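PDB 4UOP: lipoteichoic acid primase from Listeria monocytogenes, which is of unspecified function here but belongs, as an extracellular catalytic domain, to the sulfatase family and holds a magnesium ion. Local coordinates for residues E165-A169 with V170-K174; K174-D177 with R178-G182; T376-E379 with G380-F383; D392-F395 with E396-A399. All blocks are in the same frame, centred on the assembly; numbering follows the deposited sequence.

Interaction 1: E165-A169 with V170-K174; sequences EFYPA and VGFDK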
ATOM      1  N   GLU B 165      13.247   8.805  13.456  1.00 25.12           N
ATOM      2  CA  GLU B 165      13.295  10.034  12.629  1.00 26.39           C
ATOM      3  C   GLU B 165      11.973  10.803  12.591  1.00 24.44           C
ATOM      4  O   GLU B 165      11.954  12.039  12.550  1.00 24.92           O
ATOM      5  CB  GLU B 165      13.694   9.680  11.196  1.00 27.99           C
ATOM      6  CG  GLU B 165      15.040   8.985  11.080  1.00 31.61           C
ATOM      7  CD  GLU B 165      16.191   9.844  11.574  1.00 37.97           C
ATOM      8  OE1 GLU B 165      16.121  11.091  11.429  1.00 43.79           O
ATOM      9  OE2 GLU B 165      17.173   9.273  12.105  1.00 40.84           O
ATOM     10  N   PHE B 166      10.863  10.078  12.562  1.00 22.39           N
ATOM     11  CA  PHE B 166       9.542  10.698  12.483  1.00 21.73           C
ATOM     12  C   PHE B 166       9.216  11.554  13.705  1.00 20.47           C
ATOM     13  O   PHE B 166       8.662  12.640  13.575  1.00 20.51           O
ATOM     14  CB  PHE B 166       8.482   9.616  12.268  1.00 21.65           C
ATOM     15  CG  PHE B 166       7.075  10.096  12.391  1.00 22.07           C
ATOM     16  CD1 PHE B 166       6.586  11.089  11.546  1.00 22.53           C
ATOM     17  CD2 PHE B 166       6.233   9.562  13.355  1.00 22.38           C
ATOM     18  CE1 PHE B 166       5.280  11.524  11.662  1.00 23.06           C
ATOM     19  CE2 PHE B 166       4.925   9.996  13.466  1.00 23.47           C
ATOM     20  CZ  PHE B 166       4.453  10.981  12.621  1.00 22.70           C
ATOM     21  N   TYR B 167       9.552  11.069  14.888  1.00 20.38           N
ATOM     22  CA  TYR B 167       9.197  11.793  16.094  1.00 20.82           C
ATOM     23  C   TYR B 167       9.886  13.177  16.183  1.00 22.38           C
ATOM     24  O   TYR B 167       9.213  14.162  16.495  1.00 22.22           O
ATOM     25  CB  TYR B 167       9.388  10.928  17.339  1.00 20.73           C
ATOM     26  CG  TYR B 167       8.403   9.777  17.483  1.00 19.53           C
ATOM     27  CD1 TYR B 167       7.123   9.815  16.924  1.00 20.27           C
ATOM     28  CD2 TYR B 167       8.739   8.657  18.227  1.00 20.22           C
ATOM     29  CE1 TYR B 167       6.231   8.768  17.094  1.00 19.42           C
ATOM     30  CE2 TYR B 167       7.861   7.615  18.392  1.00 19.77           C
ATOM     31  CZ  TYR B 167       6.608   7.675  17.820  1.00 19.43           C
ATOM     32  OH  TYR B 167       5.732   6.632  17.993  1.00 20.47           O
ATOM     33  N   PRO B 168      11.197  13.260  15.870  1.00 24.35           N
ATOM     34  CA  PRO B 168      11.877  14.556  15.674  1.00 26.18           C
ATOM     35  C   PRO B 168      11.290  15.396  14.544  1.00 24.62           C
ATOM     36  O   PRO B 168      11.169  16.611  14.694  1.00 23.19           O
ATOM     37  CB  PRO B 168      13.313  14.154  15.308  1.00 26.69           C
ATOM     38  CG  PRO B 168      13.501  12.810  15.895  1.00 26.68           C
ATOM     39  CD  PRO B 168      12.160  12.145  15.922  1.00 24.84           C
ATOM     40  N   ALA B 169      10.923  14.757  13.432  1.00 23.58           N
ATOM     41  CA  ALA B 169      10.309  15.455  12.316  1.00 24.00           C
ATOM     42  C   ALA B 169       9.050  16.208  12.721  1.00 23.40           C
ATOM     43  O   ALA B 169       8.815  17.318  12.239  1.00 23.05           O
ATOM     44  CB  ALA B 169      10.000  14.492  11.172  1.00 24.46           C
ATOM     45  N   VAL B 170       8.216  15.604  13.573  1.00 22.05           N
ATOM     46  CA  VAL B 170       7.002  16.293  14.030  1.00 21.68           C
ATOM     47  C   VAL B 170       7.236  17.154  15.259  1.00 22.85           C
ATOM     48  O   VAL B 170       6.322  17.818  15.723  1.00 24.86           O
ATOM     49  CB  VAL B 170       5.788  15.346  14.269  1.00 20.86           C
ATOM     50  CG1 VAL B 170       5.326  14.741  12.961  1.00 21.19           C
ATOM     51  CG2 VAL B 170       6.093  14.259  15.296  1.00 20.60           C
ATOM     52  N   GLY B 171       8.452  17.142  15.792  1.00 23.22           N
ATOM     53  CA  GLY B 171       8.823  18.069  16.848  1.00 23.46           C
ATOM     54  C   GLY B 171       8.482  17.625  18.258  1.00 22.92           C
ATOM     55  O   GLY B 171       8.328  18.468  19.127  1.00 23.41           O
ATOM     56  N   PHE B 172       8.382  16.314  18.503  1.00 20.39           N
ATOM     57  CA  PHE B 172       8.354  15.826  19.873  1.00 20.40           C
ATOM     58  C   PHE B 172       9.695  16.180  20.523  1.00 21.57           C
ATOM     59  O   PHE B 172      10.746  15.984  19.908  1.00 21.26           O
ATOM     60  CB  PHE B 172       8.111  14.300  19.960  1.00 19.96           C
ATOM     61  CG  PHE B 172       6.652  13.899  19.938  1.00 19.01           C
ATOM     62  CD1 PHE B 172       5.840  14.130  21.037  1.00 18.94           C
ATOM     63  CD2 PHE B 172       6.104  13.263  18.842  1.00 19.30           C
ATOM     64  CE1 PHE B 172       4.510  13.780  21.026  1.00 18.94           C
ATOM     65  CE2 PHE B 172       4.768  12.891  18.823  1.00 19.19           C
ATOM     66  CZ  PHE B 172       3.971  13.148  19.920  1.00 18.94           C
ATOM     67  N   ASP B 173       9.667  16.671  21.755  1.00 20.84           N
ATOM     68  CA  ASP B 173      10.916  16.937  22.500  1.00 21.77           C
ATOM     69  C   ASP B 173      11.685  15.645  22.779  1.00 22.14           C
ATOM     70  O   ASP B 173      12.925  15.614  22.710  1.00 22.64           O
ATOM     71  CB  ASP B 173      10.625  17.618  23.836  1.00 22.87           C
ATOM     72  CG  ASP B 173      10.177  19.053  23.677  1.00 25.00           C
ATOM     73  OD1 ASP B 173      10.799  19.786  22.888  1.00 27.62           O
ATOM     74  OD2 ASP B 173       9.207  19.447  24.345  1.00 26.22           O
ATOM     75  N   LYS B 174      10.946  14.592  23.117  1.00 21.20           N
ATOM     76  CA  LYS B 174      11.531  13.292  23.451  1.00 21.66           C
ATOM     77  C   LYS B 174      10.642  12.152  23.006  1.00 20.64           C
ATOM     78  O   LYS B 174       9.425  12.306  22.919  1.00 20.14           O
ATOM     79  CB  LYS B 174      11.679  13.131  24.970  1.00 23.79           C
ATOM     80  CG  LYS B 174      12.693  14.025  25.615  1.00 26.33           C
ATOM     81  CD  LYS B 174      12.824  13.682  27.081  1.00 27.02           C
ATOM     82  CE  LYS B 174      13.778  14.638  27.769  1.00 28.50           C
ATOM     83  NZ  LYS B 174      13.742  14.432  29.238  1.00 30.83           N
TER

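Interaction 2: K174-D177 with R178-G182; sequences KFYD and RKFFG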
ATOM      1  N   LYS B 174      10.946  14.592  23.117  1.00 21.20           N
ATOM      2  CA  LYS B 174      11.531  13.292  23.451  1.00 21.66           C
ATOM      3  C   LYS B 174      10.642  12.152  23.006  1.00 20.64           C
ATOM      4  O   LYS B 174       9.425  12.306  22.919  1.00 20.14           O
ATOM      5  CB  LYS B 174      11.679  13.131  24.970  1.00 23.79           C
ATOM      6  CG  LYS B 174      12.693  14.025  25.615  1.00 26.33           C
ATOM      7  CD  LYS B 174      12.824  13.682  27.081  1.00 27.02           C
ATOM      8  CE  LYS B 174      13.778  14.638  27.769  1.00 28.50           C
ATOM      9  NZ  LYS B 174      13.742  14.432  29.238  1.00 30.83           N
ATOM     10  N   PHE B 175      11.249  10.995  22.759  1.00 20.54           N
ATOM     11  CA  PHE B 175      10.489   9.758  22.671  1.00 20.68           C
ATOM     12  C   PHE B 175      11.145   8.727  23.559  1.00 20.28           C
ATOM     13  O   PHE B 175      12.375   8.670  23.674  1.00 21.29           O
ATOM     14  CB  PHE B 175      10.337   9.259  21.229  1.00 21.62           C
ATOM     15  CG  PHE B 175      11.625   8.946  20.544  1.00 21.78           C
ATOM     16  CD1 PHE B 175      12.197   7.694  20.672  1.00 23.14           C
ATOM     17  CD2 PHE B 175      12.254   9.895  19.759  1.00 23.27           C
ATOM     18  CE1 PHE B 175      13.400   7.398  20.048  1.00 23.44           C
ATOM     19  CE2 PHE B 175      13.463   9.609  19.127  1.00 24.18           C
ATOM     20  CZ  PHE B 175      14.022   8.351  19.271  1.00 23.95           C
ATOM     21  N   TYR B 176      10.312   7.941  24.217  1.00 19.86           N
ATOM     22  CA  TYR B 176      10.758   6.878  25.110  1.00 19.60           C
ATOM     23  C   TYR B 176      10.415   5.564  24.440  1.00 20.57           C
ATOM     24  O   TYR B 176       9.242   5.291  24.180  1.00 21.03           O
ATOM     25  CB  TYR B 176      10.026   6.981  26.433  1.00 19.70           C
ATOM     26  CG  TYR B 176      10.302   8.233  27.240  1.00 20.08           C
ATOM     27  CD1 TYR B 176       9.668   9.434  26.940  1.00 19.36           C
ATOM     28  CD2 TYR B 176      11.194   8.209  28.321  1.00 19.85           C
ATOM     29  CE1 TYR B 176       9.908  10.571  27.687  1.00 20.28           C
ATOM     30  CE2 TYR B 176      11.427   9.339  29.081  1.00 19.87           C
ATOM     31  CZ  TYR B 176      10.797  10.525  28.745  1.00 19.67           C
ATOM     32  OH  TYR B 176      11.026  11.645  29.495  1.00 19.49           O
ATOM     33  N   ASP B 177      11.429   4.752  24.150  1.00 21.92           N
ATOM     34  CA  ASP B 177      11.231   3.518  23.408  1.00 21.92           C
ATOM     35  C   ASP B 177      11.728   2.319  24.226  1.00 22.29           C
ATOM     36  O   ASP B 177      11.950   2.424  25.433  1.00 20.47           O
ATOM     37  CB  ASP B 177      11.882   3.616  22.015  1.00 23.17           C
ATOM     38  CG  ASP B 177      13.375   3.355  22.028  1.00 24.73           C
ATOM     39  OD1 ASP B 177      14.023   3.549  23.072  1.00 26.67           O
ATOM     40  OD2 ASP B 177      13.900   2.933  20.969  1.00 28.51           O
ATOM     41  N   ARG B 178      11.897   1.185  23.566  1.00 24.50           N
ATOM     42  CA  ARG B 178      12.287  -0.040  24.279  1.00 27.45           C
ATOM     43  C   ARG B 178      13.470   0.152  25.237  1.00 27.87           C
ATOM     44  O   ARG B 178      13.441  -0.368  26.340  1.00 28.07           O
ATOM     45  CB  ARG B 178      12.597  -1.164  23.307  1.00 30.10           C
ATOM     46  CG  ARG B 178      12.661  -2.514  24.011  1.00 32.85           C
ATOM     47  CD  ARG B 178      13.043  -3.614  23.052  1.00 38.17           C
ATOM     48  NE  ARG B 178      12.593  -4.909  23.567  1.00 43.94           N
ATOM     49  CZ  ARG B 178      11.614  -5.641  23.045  1.00 46.21           C
ATOM     50  NH1 ARG B 178      10.950  -5.237  21.959  1.00 49.63           N
ATOM     51  NH2 ARG B 178      11.301  -6.801  23.612  1.00 51.22           N
ATOM     52  N   LYS B 179      14.494   0.889  24.813  1.00 31.55           N
ATOM     53  CA  LYS B 179      15.675   1.176  25.668  1.00 34.31           C
ATOM     54  C   LYS B 179      15.301   1.705  27.044  1.00 32.97           C
ATOM     55  O   LYS B 179      15.937   1.370  28.052  1.00 33.58           O
ATOM     56  CB  LYS B 179      16.604   2.196  25.002  1.00 38.33           C
ATOM     57  CG  LYS B 179      17.322   1.690  23.763  1.00 42.64           C
ATOM     58  CD  LYS B 179      18.512   2.572  23.403  1.00 45.63           C
ATOM     59  CE  LYS B 179      18.127   4.033  23.193  1.00 47.85           C
ATOM     60  NZ  LYS B 179      17.024   4.215  22.202  1.00 50.04           N
ATOM     61  N   PHE B 180      14.265   2.538  27.086  1.00 29.39           N
ATOM     62  CA  PHE B 180      13.775   3.087  28.338  1.00 27.39           C
ATOM     63  C   PHE B 180      12.998   2.069  29.165  1.00 27.43           C
ATOM     64  O   PHE B 180      13.097   2.064  30.391  1.00 28.59           O
ATOM     65  CB  PHE B 180      12.891   4.318  28.069  1.00 26.17           C
ATOM     66  CG  PHE B 180      12.196   4.835  29.288  1.00 25.55           C
ATOM     67  CD1 PHE B 180      12.891   5.568  30.239  1.00 26.16           C
ATOM     68  CD2 PHE B 180      10.848   4.578  29.494  1.00 27.25           C
ATOM     69  CE1 PHE B 180      12.249   6.045  31.362  1.00 25.98           C
ATOM     70  CE2 PHE B 180      10.203   5.037  30.621  1.00 27.02           C
ATOM     71  CZ  PHE B 180      10.904   5.776  31.555  1.00 26.92           C
ATOM     72  N   PHE B 181      12.161   1.265  28.518  1.00 27.16           N
ATOM     73  CA  PHE B 181      11.291   0.330  29.259  1.00 28.19           C
ATOM     74  C   PHE B 181      11.923  -0.971  29.779  1.00 32.68           C
ATOM     75  O   PHE B 181      11.351  -1.592  30.664  1.00 33.20           O
ATOM     76  CB  PHE B 181      10.018   0.042  28.458  1.00 26.68           C
ATOM     77  CG  PHE B 181       9.153   1.247  28.251  1.00 24.13           C
ATOM     78  CD1 PHE B 181       8.288   1.667  29.248  1.00 23.60           C
ATOM     79  CD2 PHE B 181       9.209   1.969  27.065  1.00 24.06           C
ATOM     80  CE1 PHE B 181       7.493   2.782  29.067  1.00 24.04           C
ATOM     81  CE2 PHE B 181       8.411   3.087  26.877  1.00 23.08           C
ATOM     82  CZ  PHE B 181       7.559   3.496  27.878  1.00 23.60           C
ATOM     83  N   GLY B 182      13.115  -1.344  29.324  1.00 38.55           N
ATOM     84  CA  GLY B 182      13.736  -2.606  29.774  1.00 41.47           C
ATOM     85  C   GLY B 182      13.094  -3.797  29.087  1.00 44.90           C
ATOM     86  O   GLY B 182      12.469  -3.641  28.050  1.00 44.66           O
TER

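Interaction 3: T376-E379 with G380-F383; sequences TMPE and GSYF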
ATOM      1  N   THR B 376      -7.567   1.001   1.257  1.00 24.76           N
ATOM      2  CA  THR B 376      -8.457  -0.145   1.313  1.00 25.00           C
ATOM      3  C   THR B 376      -9.811   0.176   0.673  1.00 26.74           C
ATOM      4  O   THR B 376     -10.630  -0.715   0.467  1.00 27.16           O
ATOM      5  CB  THR B 376      -8.679  -0.603   2.764  1.00 24.93           C
ATOM      6  OG1 THR B 376      -9.175   0.491   3.538  1.00 23.97           O
ATOM      7  CG2 THR B 376      -7.390  -1.094   3.383  1.00 25.12           C
ATOM      8  N   MET B 377     -10.044   1.456   0.376  1.00 25.66           N
ATOM      9  CA  MET B 377     -11.208   1.898  -0.391  1.00 26.64           C
ATOM     10  C   MET B 377     -10.704   2.811  -1.491  1.00 25.77           C
ATOM     11  O   MET B 377      -9.680   3.462  -1.316  1.00 25.09           O
ATOM     12  CB  MET B 377     -12.179   2.685   0.498  1.00 27.84           C
ATOM     13  CG  MET B 377     -12.612   1.923   1.732  1.00 28.79           C
ATOM     14  SD  MET B 377     -13.818   2.834   2.718  1.00 32.09           S
ATOM     15  CE  MET B 377     -15.259   2.783   1.663  1.00 32.17           C
ATOM     16  N   PRO B 378     -11.422   2.880  -2.617  1.00 26.19           N
ATOM     17  CA  PRO B 378     -10.964   3.794  -3.666  1.00 26.76           C
ATOM     18  C   PRO B 378     -11.060   5.263  -3.284  1.00 27.58           C
ATOM     19  O   PRO B 378     -11.910   5.646  -2.475  1.00 23.31           O
ATOM     20  CB  PRO B 378     -11.887   3.484  -4.853  1.00 27.25           C
ATOM     21  CG  PRO B 378     -13.040   2.745  -4.296  1.00 26.61           C
ATOM     22  CD  PRO B 378     -12.562   2.053  -3.059  1.00 26.98           C
ATOM     23  N   GLU B 379     -10.195   6.072  -3.886  1.00 29.22           N
ATOM     24  CA  GLU B 379     -10.127   7.506  -3.617  1.00 29.35           C
ATOM     25  C   GLU B 379     -11.490   8.124  -3.905  1.00 27.51           C
ATOM     26  O   GLU B 379     -12.097   7.837  -4.937  1.00 27.36           O
ATOM     27  CB  GLU B 379      -9.072   8.183  -4.505  1.00 32.92           C
ATOM     28  CG  GLU B 379      -7.677   7.557  -4.450  1.00 38.58           C
ATOM     29  CD  GLU B 379      -6.708   8.289  -3.547  1.00 42.64           C
ATOM     30  OE1 GLU B 379      -6.650   9.536  -3.620  1.00 47.14           O
ATOM     31  OE2 GLU B 379      -5.978   7.618  -2.780  1.00 46.51           O
ATOM     32  N   GLY B 380     -11.952   8.987  -3.005  1.00 24.06           N
ATOM     33  CA  GLY B 380     -13.274   9.589  -3.112  1.00 23.42           C
ATOM     34  C   GLY B 380     -14.303   8.899  -2.227  1.00 22.16           C
ATOM     35  O   GLY B 380     -15.428   9.376  -2.104  1.00 22.59           O
ATOM     36  N   SER B 381     -13.934   7.752  -1.651  1.00 21.23           N
ATOM     37  CA  SER B 381     -14.759   7.114  -0.651  1.00 20.08           C
ATOM     38  C   SER B 381     -14.791   7.963   0.609  1.00 18.93           C
ATOM     39  O   SER B 381     -13.774   8.552   0.977  1.00 19.74           O
ATOM     40  CB  SER B 381     -14.182   5.750  -0.274  1.00 19.82           C
ATOM     41  OG  SER B 381     -14.159   4.863  -1.357  1.00 20.91           O
ATOM     42  N   TYR B 382     -15.938   7.996   1.291  1.00 18.87           N
ATOM     43  CA  TYR B 382     -16.052   8.734   2.554  1.00 18.33           C
ATOM     44  C   TYR B 382     -17.205   8.255   3.433  1.00 17.40           C
ATOM     45  O   TYR B 382     -18.179   7.655   2.942  1.00 17.18           O
ATOM     46  CB  TYR B 382     -16.187  10.240   2.292  1.00 19.12           C
ATOM     47  CG  TYR B 382     -17.422  10.606   1.530  1.00 19.61           C
ATOM     48  CD1 TYR B 382     -18.619  10.811   2.182  1.00 19.72           C
ATOM     49  CD2 TYR B 382     -17.400  10.738   0.139  1.00 20.02           C
ATOM     50  CE1 TYR B 382     -19.768  11.138   1.489  1.00 20.11           C
ATOM     51  CE2 TYR B 382     -18.551  11.061  -0.565  1.00 20.15           C
ATOM     52  CZ  TYR B 382     -19.726  11.269   0.118  1.00 20.49           C
ATOM     53  OH  TYR B 382     -20.882  11.587  -0.549  1.00 20.48           O
ATOM     54  N   PHE B 383     -17.093   8.551   4.724  1.00 17.84           N
ATOM     55  CA  PHE B 383     -18.137   8.278   5.712  1.00 17.68           C
ATOM     56  C   PHE B 383     -18.738   9.577   6.236  1.00 17.46           C
ATOM     57  O   PHE B 383     -17.998  10.478   6.592  1.00 18.53           O
ATOM     58  CB  PHE B 383     -17.570   7.558   6.932  1.00 18.27           C
ATOM     59  CG  PHE B 383     -16.845   6.284   6.631  1.00 19.13           C
ATOM     60  CD1 PHE B 383     -17.424   5.299   5.865  1.00 20.58           C
ATOM     61  CD2 PHE B 383     -15.599   6.042   7.191  1.00 19.77           C
ATOM     62  CE1 PHE B 383     -16.756   4.102   5.622  1.00 21.17           C
ATOM     63  CE2 PHE B 383     -14.929   4.854   6.963  1.00 19.77           C
ATOM     64  CZ  PHE B 383     -15.504   3.882   6.169  1.00 20.24           C
TER

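Interaction 4: D392-F395 with E396-A399; sequences DESF and ETGA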
ATOM      1  N   ASP B 392     -16.896   3.368  -7.983  1.00 31.77           N
ATOM      2  CA  ASP B 392     -16.444   2.176  -8.693  1.00 36.35           C
ATOM      3  C   ASP B 392     -15.607   2.653  -9.898  1.00 37.66           C
ATOM      4  O   ASP B 392     -14.564   3.276  -9.696  1.00 37.01           O
ATOM      5  CB  ASP B 392     -17.641   1.296  -9.079  1.00 39.11           C
ATOM      6  CG  ASP B 392     -17.235  -0.123  -9.433  1.00 42.01           C
ATOM      7  OD1 ASP B 392     -16.021  -0.385  -9.584  1.00 45.33           O
ATOM      8  OD2 ASP B 392     -18.131  -0.985  -9.549  1.00 47.53           O
ATOM      9  N   GLU B 393     -16.047   2.400 -11.131  1.00 38.25           N
ATOM     10  CA  GLU B 393     -15.314   2.873 -12.314  1.00 41.02           C
ATOM     11  C   GLU B 393     -15.404   4.387 -12.420  1.00 37.67           C
ATOM     12  O   GLU B 393     -14.532   5.030 -12.989  1.00 36.93           O
ATOM     13  CB  GLU B 393     -15.877   2.259 -13.607  1.00 45.14           C
ATOM     14  CG  GLU B 393     -16.019   0.743 -13.597  1.00 49.47           C
ATOM     15  CD  GLU B 393     -17.433   0.268 -13.300  1.00 54.99           C
ATOM     16  OE1 GLU B 393     -18.391   0.817 -13.892  1.00 58.74           O
ATOM     17  OE2 GLU B 393     -17.587  -0.670 -12.487  1.00 59.69           O
ATOM     18  N   SER B 394     -16.482   4.936 -11.875  1.00 36.13           N
ATOM     19  CA  SER B 394     -16.756   6.357 -11.913  1.00 33.58           C
ATOM     20  C   SER B 394     -17.622   6.694 -10.713  1.00 31.59           C
ATOM     21  O   SER B 394     -18.031   5.807  -9.963  1.00 29.15           O
ATOM     22  CB  SER B 394     -17.524   6.709 -13.191  1.00 34.16           C
ATOM     23  OG  SER B 394     -18.832   6.150 -13.170  1.00 34.20           O
ATOM     24  N   PHE B 395     -17.911   7.973 -10.537  1.00 29.85           N
ATOM     25  CA  PHE B 395     -18.820   8.384  -9.488  1.00 29.98           C
ATOM     26  C   PHE B 395     -20.188   7.740  -9.672  1.00 30.78           C
ATOM     27  O   PHE B 395     -20.762   7.189  -8.728  1.00 29.10           O
ATOM     28  CB  PHE B 395     -19.001   9.897  -9.463  1.00 29.51           C
ATOM     29  CG  PHE B 395     -20.101  10.336  -8.547  1.00 28.80           C
ATOM     30  CD1 PHE B 395     -19.925  10.277  -7.173  1.00 28.88           C
ATOM     31  CD2 PHE B 395     -21.332  10.743  -9.048  1.00 28.92           C
ATOM     32  CE1 PHE B 395     -20.936  10.656  -6.314  1.00 28.66           C
ATOM     33  CE2 PHE B 395     -22.354  11.116  -8.190  1.00 30.29           C
ATOM     34  CZ  PHE B 395     -22.159  11.071  -6.819  1.00 29.51           C
ATOM     35  N   GLU B 396     -20.687   7.782 -10.906  1.00 30.92           N
ATOM     36  CA  GLU B 396     -22.065   7.398 -11.211  1.00 33.02           C
ATOM     37  C   GLU B 396     -22.319   5.906 -11.023  1.00 30.95           C
ATOM     38  O   GLU B 396     -23.448   5.495 -10.777  1.00 33.02           O
ATOM     39  CB  GLU B 396     -22.436   7.820 -12.643  1.00 34.86           C
ATOM     40  CG  GLU B 396     -22.437   9.328 -12.873  1.00 38.85           C
ATOM     41  CD  GLU B 396     -21.045   9.954 -12.986  1.00 42.03           C
ATOM     42  OE1 GLU B 396     -20.027   9.221 -13.034  1.00 41.46           O
ATOM     43  OE2 GLU B 396     -20.963  11.202 -13.016  1.00 49.39           O
ATOM     44  N   THR B 397     -21.270   5.095 -11.140  1.00 31.06           N
ATOM     45  CA  THR B 397     -21.373   3.644 -10.964  1.00 31.59           C
ATOM     46  C   THR B 397     -21.052   3.203  -9.534  1.00 29.53           C
ATOM     47  O   THR B 397     -21.029   2.002  -9.235  1.00 29.44           O
ATOM     48  CB  THR B 397     -20.427   2.907 -11.924  1.00 33.66           C
ATOM     49  OG1 THR B 397     -19.117   3.471 -11.826  1.00 34.16           O
ATOM     50  CG2 THR B 397     -20.937   3.022 -13.368  1.00 35.54           C
ATOM     51  N   GLY B 398     -20.791   4.166  -8.658  1.00 27.23           N
ATOM     52  CA  GLY B 398     -20.566   3.875  -7.243  1.00 26.42           C
ATOM     53  C   GLY B 398     -21.874   3.700  -6.496  1.00 25.19           C
ATOM     54  O   GLY B 398     -22.940   3.585  -7.109  1.00 24.59           O
ATOM     55  N   ALA B 399     -21.799   3.691  -5.167  1.00 23.27           N
ATOM     56  CA  ALA B 399     -22.959   3.429  -4.337  1.00 23.87           C
ATOM     57  C   ALA B 399     -22.859   4.153  -3.002  1.00 22.57           C
ATOM     58  O   ALA B 399     -21.809   4.126  -2.361  1.00 22.83           O
ATOM     59  CB  ALA B 399     -23.108   1.927  -4.104  1.00 24.99           C
TER

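Interaction 1: E165-A169 with V170-K174
Phe166 and Val170 meet one helical turn apart where helix 163-169 ends, and here the side chains pack tightly. CG1 of Val170 lies obliquely against the far end of the Phe166 ring, 3.5 Å from CE1, while CG2 of the same valine rests against the carbonyl oxygen of Tyr167 at 3.3 Å. The Phe166 ring is brought alongside the valine by its first torsion, which sets CG opposite the backbone N (chi1 171°). Val170 N gives an ordinary helical bond to Phe166 O at 3.0 Å. The last turn then closes in a Schellman motif: Phe172 N reaches back to Tyr167 O at 3.1 Å and Gly171 N to Pro168 O at 3.0 Å, the latter from above the carbonyl plane, with Gly171 at positive phi (86°). The pair Tyr167 and Phe172 is looser: their ring centroids are 5.7 Å apart with planes at 81°, and CD1 of Tyr167 comes no nearer than 4.1 Å to CD2 of Phe172. Towards solvent lie Pro168 and Gly171, both partly exposed. On the buried side, Tyr167 OH is hydrogen-bonded to Glu112 and the Phe172 ring meets Tyr116 edge-to-face, both from helix 107-117. Tyr167 and Phe172 also touch strand 149-153, so the helix end and the loop after it pack on both elements.

Interaction 2: K174-D177 with R178-G182
Tyr176 and Phe180 form the aromatic part of this strand-to-helix corner. They make a T-shaped, edge-to-face pair: the edge of Tyr176 points at the face of Phe180, centroids 4.8 Å apart and planes at 71°, with CD2 of Tyr176 over the centre of the phenylalanine ring. CD2 of Phe180 in turn sits over the face of the Phe181 ring, whose CE2 is 4.2 Å from CB of Tyr176 and whose CD2 is 3.2 Å from Asp177 O. The hydrogen bonds all end on Asp177, the N-cap residue of helix 178-181. Its carbonyl oxygen accepts from Phe180 N at 2.8 Å and, weakly, from Phe181 N at 3.3 Å. Its carboxylate, turned back over the helix start by a first torsion of 81°, takes a weak capping bond from Lys179 N at OD1. The charge interaction uses the same oxygen: Lys179 bends twice along its chain so that NZ comes to the syn side of OD1 at 3.2 Å, forming a salt bridge. OD2 is hydrogen-bonded to Ala158 N, while the extended Arg178 chain makes a salt bridge with Asp183 and a hydrogen bond to Phe189 O. With Lys179 N, Ala158 N and the Lys179 ammonium round it at the start of a short helix, the Asp177 carboxylate is probably favoured as the anion.

Interaction 3: T376-E379 with G380-F383
A type II beta turn from Pro378 to Ser381 leads the chain into strand 381-383, and both polar groups of Ser381 hold it shut. Pro378 O receives Ser381 N at 3.0 Å and Ser381 OG at 2.6 Å. The hydroxyl lies in the carbonyl plane, on a lone pair, whereas the amide is tilted 19° from that plane. Both donors of Ser381 thus hold one carbonyl oxygen. The serine OG reaches it by standing opposite its own carbonyl carbon (chi1 -63°), where it also packs 3.5 Å from CB of Met377. Gly380 has positive phi (100°), a conformation glycine adopts easily, as usual at the third position of a type II turn. Beside the turn, Met377 runs out and bends at its last torsion, laying CE 3.7 Å from CB of Ser381. Its SD makes an oblique Met-aromatic contact with Phe383, 4.0 Å from CZ. The carboxylate of Glu379 instead forms a salt bridge with Arg374, and Pro378 packs on Phe189 of the second subunit. The turn closes the connection between strands 371-373 and 381-383, neighbours in an antiparallel sheet, as in a beta hairpin whose loop ends in a tight turn.

Interaction 4: D392-F395 with E396-A399
The chain reverses in a type I beta turn from Phe395 to Gly398, closed by Gly398 N to Phe395 O at 3.0 Å with the donor well above the carbonyl plane. Across the loop, the hydroxyls of Ser394 and Thr397 are hydrogen-bonded at 3.0 Å between their OG and OG1, though either may be the donor. Both oxygens sit between backbone N and carbonyl carbon (chi1 68° in Ser394, 50° in Thr397), which turns them inward to face each other. A carboxylate comes in at each end of this pair. OE1 of Glu396 lies 3.3 Å from OG of Ser394, a weak and unsettled bond, and OE1 of Glu393, on a chain bent at its second torsion, meets CG2 of Thr397 at 3.4 Å. CB of Asp392 rests 3.5 Å from the carbonyl oxygen of Thr397. The Glu396 carboxylate stands nearly perpendicular to the Phe395 ring, its OE2 4.0 Å from CD2. Glu393 also packs on Ser159 of the second subunit. The loop joins strands 387-390 and 399-402 at the surface, with the buried Phe395 ring set against Tyr389 of the first strand and against Val414, Lys415 and Phe418 of helix 412-433.

How the interactions relate
Following the chain, interaction 1 ends helix 163-169 and turns it towards strand 174-176; interaction 2 begins on that strand, shares Lys174, and starts helix 178-181. The two touch through Tyr167 and Phe175, so they form one helix-strand-helix run beside the large mixed sheet. Interactions 3 and 4 come much later and close the first and third connections of the five-stranded antiparallel sheet, 371-373 to 381-383 and then 387-390 to 399-402. Their centres are about 11 Å apart without contact, and both reach the second subunit. None of the four nests or crosses another. Interaction 2 lies on the opposite side of the chain's centre from 3 and 4.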